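Local coordinates for protein fructose-bisphosphate aldolase class I (Thermoproteus tenax, PDB 1W8S) that belongs to the DeoC/LacD family of class I aldolases and folds as a TIM barrel, with FBP bound in its pocket, at residues E[99-103]-E[104-108]; E[155-158]-E[159-162]; E[192-196]-E[197-201]. The protein carries 2 engineered substitutions. All coordinates share one frame; numbering follows the deposited sequence.

Contact 1 of 3, residues E[99-103]-E[104-108]; sequences EEAVS and LGASA
The methyl group of Ala-101 packs against that of Ala-106, CB to CB 4.0 Å, as the chain folds back on the last turn of helix 98-103. Both are small, and a small side chain suits a place where the backbone doubles back so closely: CB of Ala-106 lies just 3.2 Å from the carbonyl O of Ala-101. The same carbonyl takes the N-H of Ala-106 in a fairly straight bond of 3.0 Å, with Leu-104 N as a weak second donor. One residue earlier, Gly-105 N bonds to Val-102 O at 3.1 Å, but it comes from above the carbonyl plane, 61° out of it. These two bonds, one from a residue to the fifth before it (Ala-106 N to Ala-101 O) and the other (Gly-105 N to Val-102 O) inside it, make a Schellman motif, the classic way of ending a helix. Gly-105 takes the positive phi that this requires (93°), a conformation in which a CB would be jammed against the carbonyl O of Leu-104. A water bridges the two sides of the turn, donating to Val-102 O at 2.8 Å and to Ala-106 O at 2.7 Å. Leu-104 N makes a bond to Glu-100 O at 2.9 Å. With chi1 at -73° its CG lies beside its own backbone N, which brings it within 3.3 Å of that same Glu-100 O. Leu-104 joins Ala-101 and Ala-106 on Leu-77 of strand 75-81, so the apolar side of the cap faces the sheet. The carboxylate of Glu-100 leads away from the turn to Ser-97 and, through a salt bridge, to Arg-62; Glu-99 meets Arg-132 of the second subunit.

Contact 2 of 3, residues E[155-158]-E[159-162]; sequences ETAP and EIVA
This is a local contact at the N-terminus of helix 158-171, where the loop following strand 141-145 turns into the helix and the residues before the first turn meet those within it. Ala-157 is the N-cap. Its carbonyl O receives Val-161 N at 3.0 Å, nearly in line with the C=O bond, and Ile-160 N in a weak bond. Pro-158 O takes Ala-162 N at 3.0 Å in an almost straight bond (173°). Proline suits the first helical position, since its nitrogen has no proton that the turn would have to satisfy and its ring fixes phi. Glu-159 curls back toward the loop: chi1 of 75° places CG between the backbone N and the carbonyl carbon, and a bend at chi2 brings the carboxylate over the methyl of Ala-157, with OE1 and OE2 both 3.7 Å from CB. OE1 also lies 3.7 Å from CD of the Pro-158 ring. CG1 of Ile-160 touches Ala-157 CB at 3.9 Å, and CG2 of Val-161 lies 3.5 Å from Glu-155 O. Further out, Val-161 packs on Phe-187 and Ala-190 of helix 184-193, and Ile-160 on Leu-85 of the third subunit. The side chain of Glu-155 turns away instead, to salt bridges with Lys-179 and Arg-148, and lies about 5 Å from bound FBP. A carboxylate lying beside the start of the helix, as that of Glu-159 does, would probably interact favourably with the helix dipole.

Contact 3 of 3, residues E[192-196]-E[197-201]; sequences KVAGK and VPVLM
The carbonyl O of Ala-194 accepts the N-H of Val-197 at 3.1 Å (N-H...O 155°), the donor tilted 35° from the carbonyl plane. This bond closes a type II' beta turn over Gly-195 and Lys-196. Glycine suits the first corner, because its positive phi is strained for residues with a side chain; its own N-H reaches back to Lys-192 O at 3.0 Å, tying the turn to the last turn of helix 184-193. A water lies 2.8 Å from Val-197 O and farther from Gly-195 O; it has more acceptors in reach than protons, so both bonds may not form at once. The apolar side chains gather on the inner side. CB of Ala-194 meets CG2 of Val-199 at 3.8 Å and passes 3.7 Å from Val-197 O; a methyl suits this spot, close to both a carbonyl O and a valine branch. With chi1 169°, CG2 of Val-199 lies by its own backbone N and faces the Ala-194 methyl. CB of Val-197 sits 3.6 Å from the turn's acceptor, Ala-194 O. Ala-194, Val-197 and Val-199 all pack on Met-176 of strand 175-179. Pro-198, whose CD touches Lys-196 O at 3.4 Å, turns the other way, toward Thr-5 and Leu-9 of helix 4-12. Lys-196 occupies the exposed second corner, its extended chain leading to Lys-67 O of the third subunit, while its backbone N bonds to Tyr-68 OH there. The whole is the tight connection from helix 184-193 to strand 199-202 in a beta-alpha-beta unit, the repeating element of a TIM barrel.

All three contacts are places where helix and loop meet around one barrel: contacts 1 and 3 follow the ends of helices on the way into strands, whereas contact 2 starts a helix. Contacts 2 and 3 are neighbours, their centres about 14 Å apart, and they touch where Ala-162 O meets Val-193 CG2 at 3.6 Å; both also border the third subunit. Contact 1 lies across the chain's centre from contact 2, about 32 Å between centres, and about 24 Å from contact 3 on the same measure. Contact 2 comes close to the pocket through the Glu-155 side chain, whereas that of Val-199 in contact 3 is about 12 Å from bound FBP.

Contact 1 of 3, residues E[99-103]-E[104-108]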
ATOM      1  N   GLU E  99       0.803  19.489  10.325  1.00 11.59           N
ATOM      2  CA  GLU E  99      -0.230  20.279  11.018  1.00 10.97           C
ATOM      3  C   GLU E  99      -0.112  20.084  12.552  1.00 12.53           C
ATOM      4  O   GLU E  99      -0.229  21.037  13.334  1.00 11.00           O
ATOM      5  CB  GLU E  99      -1.632  19.904  10.509  1.00 11.33           C
ATOM      6  CG  GLU E  99      -2.755  20.572  11.288  1.00 11.87           C
ATOM      7  CD  GLU E  99      -4.167  20.314  10.748  1.00 14.14           C
ATOM      8  OE1 GLU E  99      -4.318  19.910   9.592  1.00 14.62           O
ATOM      9  OE2 GLU E  99      -5.102  20.601  11.497  1.00 14.40           O
ATOM     10  N   GLU E 100       0.124  18.844  12.985  1.00 12.66           N
ATOM     11  CA  GLU E 100       0.240  18.569  14.408  1.00 12.80           C
ATOM     12  C   GLU E 100       1.515  19.209  14.965  1.00 12.72           C
ATOM     13  O   GLU E 100       1.524  19.686  16.096  1.00 11.79           O
ATOM     14  CB  GLU E 100       0.258  17.078  14.684  1.00 13.69           C
ATOM     15  CG  GLU E 100      -1.071  16.400  14.455  1.00 15.36           C
ATOM     16  CD  GLU E 100      -0.946  14.907  14.398  1.00 13.82           C
ATOM     17  OE1 GLU E 100      -0.420  14.407  13.393  1.00 15.34           O
ATOM     18  OE2 GLU E 100      -1.340  14.245  15.374  1.00 15.12           O
ATOM     19  N   ALA E 101       2.579  19.225  14.172  1.00 12.41           N
ATOM     20  CA  ALA E 101       3.835  19.898  14.559  1.00 13.45           C
ATOM     21  C   ALA E 101       3.629  21.388  14.853  1.00 13.35           C
ATOM     22  O   ALA E 101       4.169  21.933  15.827  1.00 13.31           O
ATOM     23  CB  ALA E 101       4.876  19.706  13.494  1.00 12.96           C
ATOM     24  N   VAL E 102       2.855  22.043  13.989  1.00 13.04           N
ATOM     25  CA  VAL E 102       2.470  23.399  14.205  1.00 13.11           C
ATOM     26  C   VAL E 102       1.771  23.547  15.544  1.00 14.30           C
ATOM     27  O   VAL E 102       2.154  24.412  16.346  1.00 14.26           O
ATOM     28  CB  VAL E 102       1.588  23.913  13.067  1.00 12.96           C
ATOM     29  CG1 VAL E 102       0.973  25.252  13.434  1.00 12.89           C
ATOM     30  CG2 VAL E 102       2.461  24.046  11.809  1.00 13.21           C
ATOM     31  N   SER E 103       0.794  22.680  15.816  1.00 13.95           N
ATOM     32  CA  SER E 103       0.093  22.699  17.109  1.00 14.60           C
ATOM     33  C   SER E 103       1.021  22.461  18.341  1.00 15.24           C
ATOM     34  O   SER E 103       0.753  22.966  19.432  1.00 13.46           O
ATOM     35  CB  SER E 103      -1.064  21.689  17.123  0.65 14.72           C
ATOM     36  OG  SER E 103      -1.742  21.708  18.389  0.65 15.52           O
ATOM     37  N   LEU E 104       2.110  21.739  18.124  1.00 15.38           N
ATOM     38  CA  LEU E 104       3.089  21.394  19.146  1.00 15.90           C
ATOM     39  C   LEU E 104       4.159  22.485  19.375  1.00 16.52           C
ATOM     40  O   LEU E 104       5.011  22.357  20.269  1.00 16.81           O
ATOM     41  CB  LEU E 104       3.715  20.031  18.792  1.00 16.18           C
ATOM     42  CG  LEU E 104       2.800  18.821  19.002  1.00 17.10           C
ATOM     43  CD1 LEU E 104       3.441  17.564  18.515  1.00 19.59           C
ATOM     44  CD2 LEU E 104       2.389  18.669  20.453  1.00 19.46           C
ATOM     45  N   GLY E 105       4.094  23.557  18.576  1.00 15.22           N
ATOM     46  CA  GLY E 105       4.939  24.716  18.734  1.00 15.88           C
ATOM     47  C   GLY E 105       6.208  24.692  17.915  1.00 15.38           C
ATOM     48  O   GLY E 105       7.120  25.477  18.161  1.00 15.49           O
ATOM     49  N   ALA E 106       6.261  23.811  16.937  1.00 14.86           N
ATOM     50  CA  ALA E 106       7.422  23.692  16.054  1.00 14.91           C
ATOM     51  C   ALA E 106       7.617  24.945  15.229  1.00 14.25           C
ATOM     52  O   ALA E 106       6.650  25.534  14.788  1.00 13.67           O
ATOM     53  CB  ALA E 106       7.251  22.495  15.126  1.00 15.00           C
ATOM     54  N   SER E 107       8.879  25.339  15.032  1.00 13.45           N
ATOM     55  CA  SER E 107       9.281  26.378  14.078  1.00 13.15           C
ATOM     56  C   SER E 107       9.850  25.809  12.792  1.00 13.64           C
ATOM     57  O   SER E 107      10.088  26.541  11.831  1.00 13.83           O
ATOM     58  CB  SER E 107      10.380  27.255  14.677  1.00 13.33           C
ATOM     59  OG  SER E 107       9.872  28.001  15.738  1.00 11.59           O
ATOM     60  N   ALA E 108      10.140  24.522  12.801  1.00 13.74           N
ATOM     61  CA  ALA E 108      10.483  23.772  11.596  1.00 13.80           C
ATOM     62  C   ALA E 108      10.156  22.300  11.809  1.00 13.24           C
ATOM     63  O   ALA E 108       9.853  21.855  12.939  1.00 13.28           O
ATOM     64  CB  ALA E 108      11.944  23.930  11.280  1.00 14.08           C
TER
HETATM   65  O   HOH W   1       4.189  26.237  15.609  1.00 30.05           O

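Contact 2 of 3, residues E[155-158]-E[159-162]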
ATOM      1  N   GLU E 155      29.166   5.327   4.726  1.00 15.17           N
ATOM      2  CA  GLU E 155      28.308   6.488   4.832  1.00 15.80           C
ATOM      3  C   GLU E 155      29.025   7.847   4.888  1.00 15.12           C
ATOM      4  O   GLU E 155      28.387   8.861   4.639  1.00 14.95           O
ATOM      5  CB  GLU E 155      27.397   6.355   6.044  1.00 16.39           C
ATOM      6  CG  GLU E 155      26.363   5.255   5.867  1.00 17.06           C
ATOM      7  CD  GLU E 155      25.431   5.107   7.051  1.00 18.72           C
ATOM      8  OE1 GLU E 155      25.148   6.100   7.735  1.00 19.09           O
ATOM      9  OE2 GLU E 155      24.968   3.982   7.276  1.00 18.76           O
ATOM     10  N   THR E 156      30.313   7.862   5.232  1.00 14.41           N
ATOM     11  CA  THR E 156      31.072   9.110   5.283  1.00 14.31           C
ATOM     12  C   THR E 156      32.043   9.247   4.117  1.00 14.31           C
ATOM     13  O   THR E 156      32.853  10.137   4.102  1.00 14.29           O
ATOM     14  CB  THR E 156      31.826   9.250   6.624  1.00 14.07           C
ATOM     15  OG1 THR E 156      32.697   8.138   6.815  1.00 14.05           O
ATOM     16  CG2 THR E 156      30.873   9.218   7.819  1.00 15.87           C
ATOM     17  N   ALA E 157      31.943   8.392   3.115  1.00 14.02           N
ATOM     18  CA  ALA E 157      32.730   8.578   1.889  1.00 13.28           C
ATOM     19  C   ALA E 157      32.397   9.913   1.233  1.00 13.35           C
ATOM     20  O   ALA E 157      31.261  10.334   1.259  1.00 12.78           O
ATOM     21  CB  ALA E 157      32.468   7.448   0.913  1.00 13.39           C
ATOM     22  N   PRO E 158      33.387  10.589   0.657  1.00 13.65           N
ATOM     23  CA  PRO E 158      33.164  11.914   0.062  1.00 14.18           C
ATOM     24  C   PRO E 158      31.982  11.962  -0.908  1.00 13.49           C
ATOM     25  O   PRO E 158      31.164  12.852  -0.823  1.00 12.79           O
ATOM     26  CB  PRO E 158      34.486  12.189  -0.666  1.00 14.04           C
ATOM     27  CG  PRO E 158      35.498  11.469   0.107  1.00 15.03           C
ATOM     28  CD  PRO E 158      34.805  10.177   0.539  1.00 14.26           C
ATOM     29  N   GLU E 159      31.913  10.988  -1.798  1.00 13.56           N
ATOM     30  CA  GLU E 159      30.891  10.933  -2.839  1.00 13.67           C
ATOM     31  C   GLU E 159      29.509  10.566  -2.299  1.00 12.48           C
ATOM     32  O   GLU E 159      28.499  10.965  -2.869  1.00 12.63           O
ATOM     33  CB  GLU E 159      31.346   9.955  -3.929  1.00 14.89           C
ATOM     34  CG  GLU E 159      31.236   8.482  -3.581  1.00 18.14           C
ATOM     35  CD  GLU E 159      32.430   7.874  -2.857  1.00 22.22           C
ATOM     36  OE1 GLU E 159      33.405   8.588  -2.484  1.00 22.18           O
ATOM     37  OE2 GLU E 159      32.362   6.634  -2.667  1.00 27.45           O
ATOM     38  N   ILE E 160      29.461   9.843  -1.180  1.00 11.69           N
ATOM     39  CA  ILE E 160      28.185   9.501  -0.549  1.00 11.72           C
ATOM     40  C   ILE E 160      27.632  10.725   0.155  1.00 11.62           C
ATOM     41  O   ILE E 160      26.442  11.050   0.045  1.00 10.57           O
ATOM     42  CB  ILE E 160      28.352   8.291   0.438  1.00 12.08           C
ATOM     43  CG1 ILE E 160      28.804   7.036  -0.298  1.00 13.05           C
ATOM     44  CG2 ILE E 160      27.082   8.034   1.207  1.00 13.66           C
ATOM     45  CD1 ILE E 160      27.850   6.551  -1.317  1.00 14.38           C
ATOM     46  N   VAL E 161      28.496  11.467   0.851  1.00 10.56           N
ATOM     47  CA  VAL E 161      28.001  12.661   1.547  1.00 11.46           C
ATOM     48  C   VAL E 161      27.575  13.759   0.552  1.00 11.62           C
ATOM     49  O   VAL E 161      26.561  14.421   0.742  1.00 10.75           O
ATOM     50  CB  VAL E 161      29.053  13.185   2.562  1.00 11.53           C
ATOM     51  CG1 VAL E 161      28.697  14.538   3.117  1.00 10.35           C
ATOM     52  CG2 VAL E 161      29.270  12.147   3.693  1.00 12.12           C
ATOM     53  N   ALA E 162      28.384  14.009  -0.479  1.00 11.36           N
ATOM     54  CA  ALA E 162      27.952  14.930  -1.536  1.00 11.64           C
ATOM     55  C   ALA E 162      26.615  14.484  -2.182  1.00 11.31           C
ATOM     56  O   ALA E 162      25.746  15.325  -2.450  1.00 11.13           O
ATOM     57  CB  ALA E 162      29.040  15.099  -2.565  1.00 12.35           C
TER

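Contact 3 of 3, residues E[192-196]-E[197-201]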
ATOM      1  N   LYS E 192      29.044  22.745  -1.448  1.00 15.59           N
ATOM      2  CA  LYS E 192      28.885  23.427  -2.725  1.00 16.32           C
ATOM      3  C   LYS E 192      27.680  22.905  -3.492  1.00 15.53           C
ATOM      4  O   LYS E 192      26.872  23.690  -4.000  1.00 15.11           O
ATOM      5  CB  LYS E 192      30.135  23.328  -3.597  1.00 17.13           C
ATOM      6  CG  LYS E 192      29.976  24.045  -4.962  1.00 19.88           C
ATOM      7  CD  LYS E 192      31.235  23.949  -5.819  1.00 25.06           C
ATOM      8  CE  LYS E 192      31.032  24.598  -7.214  1.00 26.85           C
ATOM      9  NZ  LYS E 192      32.339  25.085  -7.736  1.00 29.48           N
ATOM     10  N   VAL E 193      27.516  21.587  -3.548  1.00 15.24           N
ATOM     11  CA  VAL E 193      26.467  21.016  -4.375  1.00 15.15           C
ATOM     12  C   VAL E 193      25.077  21.205  -3.747  1.00 15.41           C
ATOM     13  O   VAL E 193      24.068  21.065  -4.436  1.00 14.73           O
ATOM     14  CB  VAL E 193      26.709  19.503  -4.694  1.00 15.61           C
ATOM     15  CG1 VAL E 193      28.013  19.312  -5.416  1.00 16.50           C
ATOM     16  CG2 VAL E 193      26.642  18.667  -3.432  1.00 16.01           C
ATOM     17  N   ALA E 194      25.045  21.492  -2.442  1.00 13.97           N
ATOM     18  CA  ALA E 194      23.826  21.823  -1.725  1.00 14.01           C
ATOM     19  C   ALA E 194      23.335  23.235  -2.109  1.00 13.85           C
ATOM     20  O   ALA E 194      22.209  23.608  -1.802  1.00 13.46           O
ATOM     21  CB  ALA E 194      24.087  21.756  -0.249  1.00 14.40           C
ATOM     22  N   GLY E 195      24.201  24.033  -2.744  1.00 13.27           N
ATOM     23  CA  GLY E 195      23.827  25.339  -3.271  1.00 12.96           C
ATOM     24  C   GLY E 195      23.317  26.289  -2.205  1.00 14.15           C
ATOM     25  O   GLY E 195      23.957  26.473  -1.159  1.00 13.45           O
ATOM     26  N   LYS E 196      22.144  26.887  -2.452  1.00 14.04           N
ATOM     27  CA  LYS E 196      21.524  27.833  -1.520  1.00 15.65           C
ATOM     28  C   LYS E 196      20.938  27.191  -0.240  1.00 14.48           C
ATOM     29  O   LYS E 196      20.472  27.910   0.655  1.00 13.87           O
ATOM     30  CB  LYS E 196      20.322  28.520  -2.213  1.00 15.84           C
ATOM     31  CG  LYS E 196      20.660  29.374  -3.418  1.00 20.75           C
ATOM     32  CD  LYS E 196      19.317  29.807  -4.094  1.00 21.24           C
ATOM     33  CE  LYS E 196      19.531  30.843  -5.160  1.00 24.46           C
ATOM     34  NZ  LYS E 196      18.252  31.455  -5.558  1.00 24.50           N
ATOM     35  N   VAL E 197      20.889  25.865  -0.162  1.00 14.84           N
ATOM     36  CA  VAL E 197      20.318  25.208   1.030  1.00 14.22           C
ATOM     37  C   VAL E 197      21.447  25.014   2.071  1.00 14.74           C
ATOM     38  O   VAL E 197      22.481  24.367   1.787  1.00 13.56           O
ATOM     39  CB  VAL E 197      19.611  23.884   0.684  1.00 14.36           C
ATOM     40  CG1 VAL E 197      19.089  23.198   1.932  1.00 14.49           C
ATOM     41  CG2 VAL E 197      18.461  24.137  -0.323  1.00 14.40           C
ATOM     42  N   PRO E 198      21.280  25.576   3.266  1.00 14.98           N
ATOM     43  CA  PRO E 198      22.317  25.443   4.304  1.00 15.03           C
ATOM     44  C   PRO E 198      22.484  24.033   4.837  1.00 14.79           C
ATOM     45  O   PRO E 198      21.511  23.268   4.927  1.00 14.51           O
ATOM     46  CB  PRO E 198      21.858  26.390   5.408  1.00 14.90           C
ATOM     47  CG  PRO E 198      20.340  26.498   5.202  1.00 15.59           C
ATOM     48  CD  PRO E 198      20.155  26.417   3.716  1.00 15.34           C
ATOM     49  N   VAL E 199      23.724  23.728   5.226  1.00 14.56           N
ATOM     50  CA  VAL E 199      24.142  22.404   5.653  1.00 13.54           C
ATOM     51  C   VAL E 199      24.525  22.432   7.120  1.00 13.64           C
ATOM     52  O   VAL E 199      25.301  23.283   7.551  1.00 12.09           O
ATOM     53  CB  VAL E 199      25.386  21.919   4.846  1.00 13.71           C
ATOM     54  CG1 VAL E 199      26.003  20.650   5.464  1.00 13.63           C
ATOM     55  CG2 VAL E 199      25.020  21.629   3.415  1.00 12.77           C
ATOM     56  N   LEU E 200      23.966  21.480   7.851  1.00 13.79           N
ATOM     57  CA  LEU E 200      24.258  21.184   9.237  1.00 14.44           C
ATOM     58  C   LEU E 200      24.945  19.844   9.325  1.00 13.96           C
ATOM     59  O   LEU E 200      24.496  18.857   8.740  1.00 14.35           O
ATOM     60  CB  LEU E 200      22.962  21.119  10.035  1.00 14.46           C
ATOM     61  CG  LEU E 200      22.181  22.421  10.220  1.00 15.48           C
ATOM     62  CD1 LEU E 200      20.834  22.129  10.876  1.00 17.42           C
ATOM     63  CD2 LEU E 200      22.988  23.439  11.045  1.00 18.24           C
ATOM     64  N   MET E 201      26.041  19.797  10.049  1.00 15.02           N
ATOM     65  CA  MET E 201      26.778  18.560  10.255  1.00 15.32           C
ATOM     66  C   MET E 201      26.110  17.805  11.388  1.00 15.47           C
ATOM     67  O   MET E 201      25.867  18.361  12.451  1.00 15.95           O
ATOM     68  CB  MET E 201      28.231  18.879  10.646  1.00 15.51           C
ATOM     69  CG  MET E 201      29.061  17.685  11.167  1.00 17.79           C
ATOM     70  SD  MET E 201      29.715  17.959  12.849  1.00 19.94           S
ATOM     71  CE  MET E 201      30.744  16.526  13.031  1.00 20.43           C
TER
HETATM   72  O   HOH W   2      25.117  25.153   1.621  1.00 27.41           O